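Local coordinates for Exo-poly-alpha-D-galacturonosidase (Thermotoga maritima, PDB 3JUR), which hydrolyses polygalacturonic acid from chain ends, acting as a hyperthermoactive exopolygalacturonase of glycoside hydrolase family 28, at the interface of chains A and B and the interface of chains A and C. Coordinates in Å, arbitrary orientation; residue numbers count along the deposited sequence, not the author numbering. Chains: chain A/B/C, Exo-poly-alpha-D-galacturonosidase.

Contact 1: the interface of chains A and B. Residues chain A 440-445, 447; chain B 440-445, 447.
The C-terminal strands 438-442 (439-442 in chain B) and 444-447, joined at Gly443, of two right-handed parallel beta-helices, the family 28 fold, meet edge to edge in an antiparallel pairing from Ile441 to Ala445, with A:Gly443 facing B:Gly443 on the local two-fold. This end-to-end pairing probably contributes to the tetramer. Four main-chain hydrogen bonds hold the edges together, each Glu442 exchanging its N-H and C=O with Lys444 opposite. A:Glu442 N reaches B:Lys444 O at 2.8 Å in the carbonyl plane, whereas its two-fold twin, from B:Glu442 N to A:Lys444 O, comes from above that plane. The bond from A:Lys444 N to B:Glu442 O (3.0 Å) is straight, 179° at the hydrogen, and lies nearly along the C=O axis.

On one face the two Ile441 side chains reach tip to tip across the axis. Their CG2 methyls, anti to the backbone N, come together at 3.8 Å, and the CD1 ends touch at 3.9 Å. A:Ala445 CB backs this pair by packing on B:Ile441 CG1 at 4.0 Å, while A:Leu447 crosses B:Ile441 obliquely with its CD2 methyl. The two Leu447 side chains adopt different torsions, and symmetry is therefore looser here.

The opposite face carries charge. A:Glu442, extended with CG anti to its backbone N, runs alongside B:Lys444, pointing the same way, and the methylene CD of B:Lys444 lies 3.8 Å from A:Glu442 OE2. The amino nitrogen, B:Lys444 NZ, stays 4.1 Å from A:Glu442 OE2, so the attraction is probably long-range. A:Lys444 similarly flanks B:Glu442 but bends at chi4 (94°), whereas B:Lys444 bends at chi3 (68°), so the lysine tips diverge.

Contact 2: the interface of chains A and C. Residues chain A 382-384, 409-411, 430; chain C 384, 409, 411, 430, 432.
Flank-to-flank packing of two right-handed parallel beta-helices brings chains A and C together, and this interface probably contributes to the tetramer by setting one family 28 solenoid beside another. Strands 382-385, 408-411 and 429-431 of chain A take part, packing mostly against the next strand along in chain C; the match is not an exact two-fold, and equivalent residues have different partners.

C:Glu411 is the central example. Its chain is extended beyond CG (chi2 170°) and crosses A:Ile409 obliquely, its CG methylene lying 4.0 Å from A:Ile409 CD1. The carboxylate ends over the backbone of A:Ala383. There C:Glu411 OE1 lies 2.9 Å from A:Ala383 O, a pair that could be a hydrogen bond if the carboxyl carried a proton and would otherwise be repulsive. The other oxygen, OE2, sits 3.3 Å from A:Ala383 N and also borders A:Lys382 CB. An alanine here would lose CG and the carboxylate, and would probably weaken the cover over A:Ile409 and forfeit the polar meeting with the A:Ala383 backbone.

A:Glu411 behaves differently: bent at chi2 (-64°), it crosses the other glutamate with the carboxylate planes turned 76° apart. Its CG methylene, rather than its carboxylate, meets C:Glu411 OE1, at 3.5 Å, while its carboxylate carbon CD rests against C:Ile430 CG2. The carboxylates, 5.5 Å apart between A:Glu411 OE2 and C:Glu411 OE1, might, together with the nearby A:Ala383 O, raise the pKa of C:Glu411.

A:Ile409 holds CG1 anti to the backbone N, which puts CG2 in the crowded position and sends CD1 to the CA of the loop residue C:Asn432, at 3.8 Å. C:Ile409 has CG1 beside its backbone N instead, and meets A:Thr384 tip to tip, its CD1 methyl 4.0 Å from the hydroxyl OG1.

Contact 1: the interface of chains A and B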
# COMPACT_ATOMS: atom_id res chain seq x y z
N TYR A 440 11.72 -9.46 7.52
CA TYR A 440 12.36 -10.45 8.38
C TYR A 440 12.67 -9.83 9.74
O TYR A 440 13.27 -8.75 9.81
CB TYR A 440 13.65 -11.00 7.75
CG TYR A 440 14.47 -11.85 8.71
CD1 TYR A 440 14.14 -13.18 8.96
CD2 TYR A 440 15.57 -11.31 9.39
CE1 TYR A 440 14.89 -13.95 9.84
CE2 TYR A 440 16.31 -12.07 10.26
CZ TYR A 440 15.97 -13.38 10.48
OH TYR A 440 16.72 -14.13 11.36
N ILE A 441 12.24 -10.50 10.80
CA ILE A 441 12.52 -10.04 12.15
C ILE A 441 12.95 -11.19 13.06
O ILE A 441 12.31 -12.25 13.07
CB ILE A 441 11.33 -9.27 12.81
CG1 ILE A 441 10.77 -8.18 11.87
CG2 ILE A 441 11.76 -8.64 14.15
CD1 ILE A 441 9.55 -7.44 12.42
N GLU A 442 14.01 -10.97 13.82
CA GLU A 442 14.39 -11.89 14.88
C GLU A 442 14.52 -11.14 16.20
O GLU A 442 15.32 -10.21 16.31
CB GLU A 442 15.70 -12.62 14.55
CG GLU A 442 15.85 -13.93 15.32
CD GLU A 442 17.22 -14.58 15.17
OE1 GLU A 442 17.30 -15.82 15.24
OE2 GLU A 442 18.22 -13.85 14.99
N GLY A 443 13.74 -11.56 17.19
CA GLY A 443 13.83 -10.96 18.53
C GLY A 443 12.45 -10.59 19.03
O GLY A 443 11.60 -11.47 19.21
N LYS A 444 12.24 -9.28 19.22
CA LYS A 444 10.94 -8.73 19.65
C LYS A 444 10.46 -7.66 18.67
O LYS A 444 11.27 -6.87 18.14
CB LYS A 444 11.05 -8.09 21.03
CG LYS A 444 11.49 -8.99 22.20
CD LYS A 444 11.63 -8.13 23.46
CE LYS A 444 11.40 -8.92 24.73
NZ LYS A 444 12.66 -9.43 25.33
N ALA A 445 9.15 -7.60 18.46
CA ALA A 445 8.54 -6.56 17.61
C ALA A 445 7.06 -6.32 17.93
O ALA A 445 6.32 -7.24 18.31
CB ALA A 445 8.71 -6.90 16.13
N LEU A 447 4.19 -4.17 15.64
CA LEU A 447 3.86 -3.37 14.45
C LEU A 447 2.36 -3.10 14.31
O LEU A 447 1.55 -4.04 14.24
CB LEU A 447 4.34 -4.01 13.14
CG LEU A 447 5.71 -4.63 12.84
CD1 LEU A 447 6.13 -4.12 11.48
CD2 LEU A 447 6.81 -4.36 13.87
N TYR B 440 7.88 -1.04 16.71
CA TYR B 440 8.99 -1.19 17.62
C TYR B 440 9.68 -2.51 17.32
O TYR B 440 9.03 -3.55 17.27
CB TYR B 440 8.53 -1.14 19.09
CG TYR B 440 9.65 -1.49 20.06
CD1 TYR B 440 10.64 -0.56 20.38
CD2 TYR B 440 9.72 -2.77 20.62
CE1 TYR B 440 11.68 -0.89 21.26
CE2 TYR B 440 10.75 -3.11 21.50
CZ TYR B 440 11.72 -2.17 21.81
OH TYR B 440 12.74 -2.51 22.67
N ILE B 441 11.00 -2.47 17.11
CA ILE B 441 11.79 -3.69 16.92
C ILE B 441 13.05 -3.66 17.79
O ILE B 441 13.74 -2.63 17.88
CB ILE B 441 12.18 -3.95 15.44
CG1 ILE B 441 10.94 -4.01 14.53
CG2 ILE B 441 12.99 -5.25 15.32
CD1 ILE B 441 11.26 -3.99 13.03
N GLU B 442 13.34 -4.79 18.43
CA GLU B 442 14.61 -5.01 19.11
C GLU B 442 15.19 -6.34 18.64
O GLU B 442 14.54 -7.39 18.75
CB GLU B 442 14.42 -5.04 20.62
CG GLU B 442 15.72 -5.14 21.40
CD GLU B 442 15.50 -5.36 22.88
OE1 GLU B 442 15.73 -4.41 23.65
OE2 GLU B 442 15.09 -6.48 23.28
N GLY B 443 16.40 -6.29 18.10
CA GLY B 443 17.03 -7.49 17.57
C GLY B 443 17.60 -7.26 16.19
O GLY B 443 18.42 -6.38 15.99
N LYS B 444 17.16 -8.09 15.24
CA LYS B 444 17.58 -7.99 13.85
C LYS B 444 16.34 -7.86 12.99
O LYS B 444 15.32 -8.51 13.25
CB LYS B 444 18.36 -9.24 13.41
CG LYS B 444 19.74 -9.38 14.03
CD LYS B 444 20.28 -10.82 13.95
CE LYS B 444 20.58 -11.24 12.51
NZ LYS B 444 21.18 -12.61 12.45
N ALA B 445 16.44 -7.03 11.96
CA ALA B 445 15.33 -6.85 11.04
C ALA B 445 15.80 -6.44 9.66
O ALA B 445 16.76 -5.69 9.50
CB ALA B 445 14.34 -5.83 11.58
N LEU B 447 13.54 -4.94 6.35
CA LEU B 447 12.26 -4.53 5.79
C LEU B 447 12.49 -3.92 4.41
O LEU B 447 13.26 -2.96 4.27
CB LEU B 447 11.57 -3.51 6.70
CG LEU B 447 10.70 -3.93 7.90
CD1 LEU B 447 11.41 -4.84 8.90
CD2 LEU B 447 10.20 -2.68 8.62

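Contact 2: the interface of chains A and C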
# COMPACT_ATOMS: atom_id res chain seq x y z
N LYS A 382 -5.63 -15.42 2.53
CA LYS A 382 -6.39 -14.17 2.43
C LYS A 382 -7.25 -14.09 3.66
O LYS A 382 -8.08 -14.98 3.89
CB LYS A 382 -7.28 -14.15 1.19
CG LYS A 382 -6.69 -14.78 -0.07
CD LYS A 382 -5.93 -13.80 -0.91
CE LYS A 382 -5.99 -14.22 -2.38
NZ LYS A 382 -5.51 -15.61 -2.63
N ALA A 383 -7.07 -13.05 4.46
CA ALA A 383 -7.79 -12.95 5.73
C ALA A 383 -8.29 -11.55 6.01
O ALA A 383 -7.71 -10.55 5.58
CB ALA A 383 -6.93 -13.44 6.89
N THR A 384 -9.38 -11.52 6.77
CA THR A 384 -10.08 -10.32 7.11
C THR A 384 -10.36 -10.36 8.63
O THR A 384 -10.77 -11.41 9.16
CB THR A 384 -11.34 -10.25 6.22
OG1 THR A 384 -11.13 -9.28 5.18
CG2 THR A 384 -12.61 -9.96 6.99
N ILE A 409 -2.32 -11.82 2.18
CA ILE A 409 -2.92 -10.52 2.44
C ILE A 409 -3.84 -10.61 3.66
O ILE A 409 -4.69 -11.51 3.74
CB ILE A 409 -3.63 -9.92 1.19
CG1 ILE A 409 -4.49 -8.71 1.56
CG2 ILE A 409 -4.48 -10.96 0.50
CD1 ILE A 409 -4.74 -7.74 0.41
N ILE A 410 -3.63 -9.70 4.60
CA ILE A 410 -4.45 -9.63 5.80
C ILE A 410 -4.90 -8.19 5.98
O ILE A 410 -4.07 -7.28 6.09
CB ILE A 410 -3.71 -10.17 7.06
CG1 ILE A 410 -3.23 -11.61 6.82
CG2 ILE A 410 -4.61 -10.08 8.31
CD1 ILE A 410 -2.37 -12.20 7.92
N GLU A 411 -6.22 -7.98 6.01
CA GLU A 411 -6.79 -6.65 6.11
C GLU A 411 -7.73 -6.53 7.30
O GLU A 411 -8.38 -7.51 7.69
CB GLU A 411 -7.55 -6.31 4.81
CG GLU A 411 -6.66 -6.06 3.59
CD GLU A 411 -5.74 -4.83 3.74
OE1 GLU A 411 -6.14 -3.85 4.41
OE2 GLU A 411 -4.62 -4.87 3.19
N ILE A 430 0.87 -8.29 2.26
CA ILE A 430 0.17 -7.04 2.48
C ILE A 430 -0.55 -7.12 3.83
O ILE A 430 -1.31 -8.05 4.08
CB ILE A 430 -0.81 -6.69 1.33
CG1 ILE A 430 -0.07 -6.59 -0.01
CG2 ILE A 430 -1.54 -5.36 1.62
CD1 ILE A 430 -0.97 -6.35 -1.23
N THR C 384 -13.06 -12.77 -2.12
CA THR C 384 -11.74 -13.30 -2.34
C THR C 384 -11.66 -13.92 -3.74
O THR C 384 -12.57 -14.64 -4.16
CB THR C 384 -11.45 -14.34 -1.23
OG1 THR C 384 -10.58 -13.76 -0.25
CG2 THR C 384 -10.86 -15.59 -1.77
N ILE C 409 -14.45 -5.26 0.99
CA ILE C 409 -13.07 -5.74 0.86
C ILE C 409 -13.01 -6.91 -0.12
O ILE C 409 -13.69 -7.93 0.07
CB ILE C 409 -12.47 -6.20 2.23
CG1 ILE C 409 -12.46 -5.04 3.24
CG2 ILE C 409 -11.04 -6.78 2.05
CD1 ILE C 409 -12.17 -5.47 4.68
N GLU C 411 -10.10 -9.31 -1.90
CA GLU C 411 -8.67 -9.65 -1.86
C GLU C 411 -8.35 -10.66 -2.96
O GLU C 411 -9.14 -11.55 -3.26
CB GLU C 411 -8.26 -10.23 -0.50
CG GLU C 411 -8.43 -9.29 0.70
CD GLU C 411 -8.24 -9.99 2.05
OE1 GLU C 411 -7.70 -9.36 2.97
OE2 GLU C 411 -8.64 -11.17 2.20
N ILE C 430 -11.69 -1.63 -0.16
CA ILE C 430 -10.30 -2.08 -0.15
C ILE C 430 -10.12 -3.18 -1.20
O ILE C 430 -10.84 -4.17 -1.19
CB ILE C 430 -9.86 -2.57 1.27
CG1 ILE C 430 -9.95 -1.41 2.28
CG2 ILE C 430 -8.43 -3.16 1.24
CD1 ILE C 430 -9.77 -1.83 3.75
N ASN C 432 -6.88 -5.32 -2.72
CA ASN C 432 -5.45 -5.63 -2.64
C ASN C 432 -4.61 -4.50 -2.04
O ASN C 432 -4.86 -4.08 -0.90
CB ASN C 432 -4.89 -6.05 -4.01
CG ASN C 432 -5.29 -7.47 -4.39
OD1 ASN C 432 -5.18 -8.42 -3.59
ND2 ASN C 432 -5.74 -7.63 -5.63

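Contacts 1 and 2 lie about 24 Å apart, measured between the centres of their C-alpha atoms, and share chain A but no residue. Contact 1 uses the final strands 438-442 and 444-447, whereas contact 2 draws on the earlier strands 382-385, 408-411 and 429-431, so both partners gather at the C-terminal end of the beta-helix. The two differ in kind: one is an end-on, backbone-bonded pairing that is two-fold symmetric, the other a lateral contact made mainly by side chains that is not exactly symmetric. Together they let chain A hold two neighbours, consistent with the four-chain assembly.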